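Local structure of uncharacterized conserved protein of COG5135 (Nostoc punctiforme, 2I51) at residues L4-G9 against Q186-E191. The protein binds flavin mononucleotide and is probably a flavin-dependent oxidoreductase of the pyridoxamine 5'-phosphate oxidase family, with a substrate that is not established. Residues are numbered along the deposited sequence; the frame is centred on the assembly and turned at random. Where two conformers were deposited one is given.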
loop_
_atom_site.group_PDB
_atom_site.type_symbol
_atom_site.label_atom_id
_atom_site.label_comp_id
_atom_site.label_asym_id
_atom_site.label_seq_id
_atom_site.Cartn_x
_atom_site.Cartn_y
_atom_site.Cartn_z
ATOM N N LEU A 4 -12.241 -16.574 17.168
ATOM C CA LEU A 4 -11.561 -16.326 15.892
ATOM C C LEU A 4 -12.483 -15.570 14.948
ATOM O O LEU A 4 -13.638 -15.921 14.736
ATOM C CB LEU A 4 -11.073 -17.641 15.242
ATOM C CG LEU A 4 -9.781 -18.261 15.808
ATOM C CD1 LEU A 4 -9.615 -19.749 15.431
ATOM C CD2 LEU A 4 -8.556 -17.478 15.363
ATOM N N ALA A 5 -11.958 -14.513 14.353
ATOM C CA ALA A 5 -12.732 -13.756 13.396
ATOM C C ALA A 5 -12.978 -14.616 12.169
ATOM O O ALA A 5 -12.173 -15.487 11.813
ATOM C CB ALA A 5 -11.956 -12.481 13.017
ATOM N N PRO A 6 -14.096 -14.383 11.472
ATOM C CA PRO A 6 -14.529 -15.272 10.401
ATOM C C PRO A 6 -13.682 -15.252 9.144
ATOM O O PRO A 6 -13.852 -16.103 8.285
ATOM C CB PRO A 6 -15.948 -14.755 10.095
ATOM C CG PRO A 6 -15.945 -13.362 10.519
ATOM C CD PRO A 6 -15.129 -13.372 11.777
ATOM N N TRP A 7 -12.780 -14.289 9.040
ATOM C CA TRP A 7 -11.846 -14.170 7.934
ATOM C C TRP A 7 -10.497 -14.794 8.257
ATOM O O TRP A 7 -9.606 -14.823 7.392
ATOM C CB TRP A 7 -11.631 -12.694 7.497
ATOM C CG TRP A 7 -11.493 -11.735 8.655
ATOM C CD1 TRP A 7 -12.475 -10.967 9.170
ATOM C CD2 TRP A 7 -10.324 -11.491 9.465
ATOM N NE1 TRP A 7 -12.012 -10.263 10.232
ATOM C CE2 TRP A 7 -10.700 -10.552 10.455
ATOM C CE3 TRP A 7 -9.001 -11.940 9.437
ATOM C CZ2 TRP A 7 -9.791 -10.070 11.409
ATOM C CZ3 TRP A 7 -8.110 -11.494 10.388
ATOM C CH2 TRP A 7 -8.518 -10.562 11.381
ATOM N N ARG A 8 -10.349 -15.352 9.461
ATOM C CA ARG A 8 -9.067 -15.929 9.831
ATOM C C ARG A 8 -8.720 -17.165 8.999
ATOM O O ARG A 8 -7.549 -17.351 8.635
ATOM C CB ARG A 8 -8.985 -16.250 11.320
ATOM C CG ARG A 8 -8.849 -15.026 12.185
ATOM C CD ARG A 8 -7.489 -14.468 12.196
ATOM N NE ARG A 8 -6.411 -15.314 12.739
ATOM C CZ ARG A 8 -6.052 -15.334 14.021
ATOM N NH1 ARG A 8 -6.714 -14.634 14.927
ATOM N NH2 ARG A 8 -5.008 -16.051 14.417
ATOM N N GLY A 9 -9.702 -17.989 8.689
ATOM C CA GLY A 9 -9.446 -19.123 7.833
ATOM C C GLY A 9 -8.986 -18.739 6.448
ATOM O O GLY A 9 -8.072 -19.367 5.884
ATOM N N GLN A 186 -18.730 -6.373 19.195
ATOM C CA GLN A 186 -17.615 -7.242 18.809
ATOM C C GLN A 186 -18.051 -8.461 17.975
ATOM O O GLN A 186 -17.302 -9.420 17.814
ATOM C CB GLN A 186 -16.757 -7.635 19.995
ATOM C CG GLN A 186 -16.096 -6.431 20.683
ATOM C CD GLN A 186 -15.029 -5.759 19.821
ATOM N N GLU A 187 -19.245 -8.374 17.409
ATOM C CA GLU A 187 -19.790 -9.435 16.594
ATOM C C GLU A 187 -19.479 -9.131 15.119
ATOM O O GLU A 187 -19.673 -8.000 14.661
ATOM C CB GLU A 187 -21.283 -9.548 16.783
ATOM C CG GLU A 187 -21.657 -9.813 18.240
ATOM C CD GLU A 187 -23.129 -9.607 18.522
ATOM O OE1 GLU A 187 -23.798 -8.841 17.789
ATOM O OE2 GLU A 187 -23.616 -10.199 19.506
ATOM N N TRP A 188 -19.023 -10.158 14.399
ATOM C CA TRP A 188 -18.737 -10.026 12.964
ATOM C C TRP A 188 -19.930 -10.406 12.099
ATOM O O TRP A 188 -20.677 -11.346 12.409
ATOM C CB TRP A 188 -17.536 -10.891 12.582
ATOM C CG TRP A 188 -16.254 -10.369 13.050
ATOM C CD1 TRP A 188 -15.607 -10.675 14.234
ATOM C CD2 TRP A 188 -15.413 -9.415 12.380
ATOM N NE1 TRP A 188 -14.437 -9.961 14.315
ATOM C CE2 TRP A 188 -14.297 -9.186 13.190
ATOM C CE3 TRP A 188 -15.510 -8.735 11.154
ATOM C CZ2 TRP A 188 -13.285 -8.304 12.821
ATOM C CZ3 TRP A 188 -14.510 -7.856 10.787
ATOM C CH2 TRP A 188 -13.419 -7.647 11.613
ATOM N N SER A 189 -20.117 -9.646 11.021
ATOM C CA SER A 189 -21.072 -9.981 9.962
ATOM C C SER A 189 -20.303 -10.040 8.656
ATOM O O SER A 189 -19.191 -9.509 8.557
ATOM C CB SER A 189 -22.171 -8.927 9.890
ATOM O OG SER A 189 -21.656 -7.660 9.564
ATOM N N SER A 190 -20.826 -10.789 7.697
ATOM C CA SER A 190 -20.228 -10.824 6.369
ATOM C C SER A 190 -21.241 -10.789 5.259
ATOM O O SER A 190 -22.399 -11.153 5.458
ATOM C CB SER A 190 -19.349 -12.026 6.214
ATOM O OG SER A 190 -20.079 -13.201 6.213
ATOM N N GLU A 191 -20.813 -10.333 4.091
ATOM C CA GLU A 191 -21.694 -10.260 2.943
ATOM C C GLU A 191 -20.912 -10.301 1.650
ATOM O O GLU A 191 -19.847 -9.688 1.534
ATOM C CB GLU A 191 -22.578 -9.021 2.950
ATOM C CG GLU A 191 -21.920 -7.676 2.875
ATOM C CD GLU A 191 -22.895 -6.565 2.447
ATOM O OE1 GLU A 191 -23.967 -6.878 1.889
ATOM O OE2 GLU A 191 -22.565 -5.373 2.672
#
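The CA atoms of A5 and W188 are the nearest pair across the two segments, 7.1 Å apart. Residues 4-9 lead into helix 8-17 through a type I beta turn from A5 to R8. The turn is closed by R8 N to A5 O at 3.0 Å. Residues 188-191 belong to strand 188-192, which pairs antiparallel with strand 176-182. No hydrogen bond joins the two segments, and the contact is made by side chains.

W188 carries it. Its CG stands beside the backbone N and anti to the carbonyl carbon (chi1 -73°), and the indole reaches across to the turn. A5, P6 and W7 all meet one face of this ring. P6 lies over the five-membered ring, with P6 CD 3.5 Å from W188 CG. A5 CB approaches the same ring near its rim, 3.8 Å from W188 NE1. Both are CH-pi contacts. W7 takes the six-membered end. Its pyrrole edge points at the W188 face, and the planes stand at 81° in a T-shaped pair. W7 NE1 leads this edge and comes to 3.3 Å from W188 CH2. The W7 indole also receives A5 CB over one of its own faces. W7 also touches P162 and V165 of strand 155-169. Y180 of strand 176-182 meets W7 edge-to-face and also touches P6 and W188.

With W188 replaced by alanine, the NE1 edge of W7 would probably lose its aromatic face, A5 would be less covered and P6 CD would lack its CH-pi partner.

The contact packs the turn before helix 8-17 against strand 188-192, the last strand in the chain of this FMN-binding fold. It rests on apolar and aromatic surface, with the polarised N-H edge of one indole set against the pi cloud of the other.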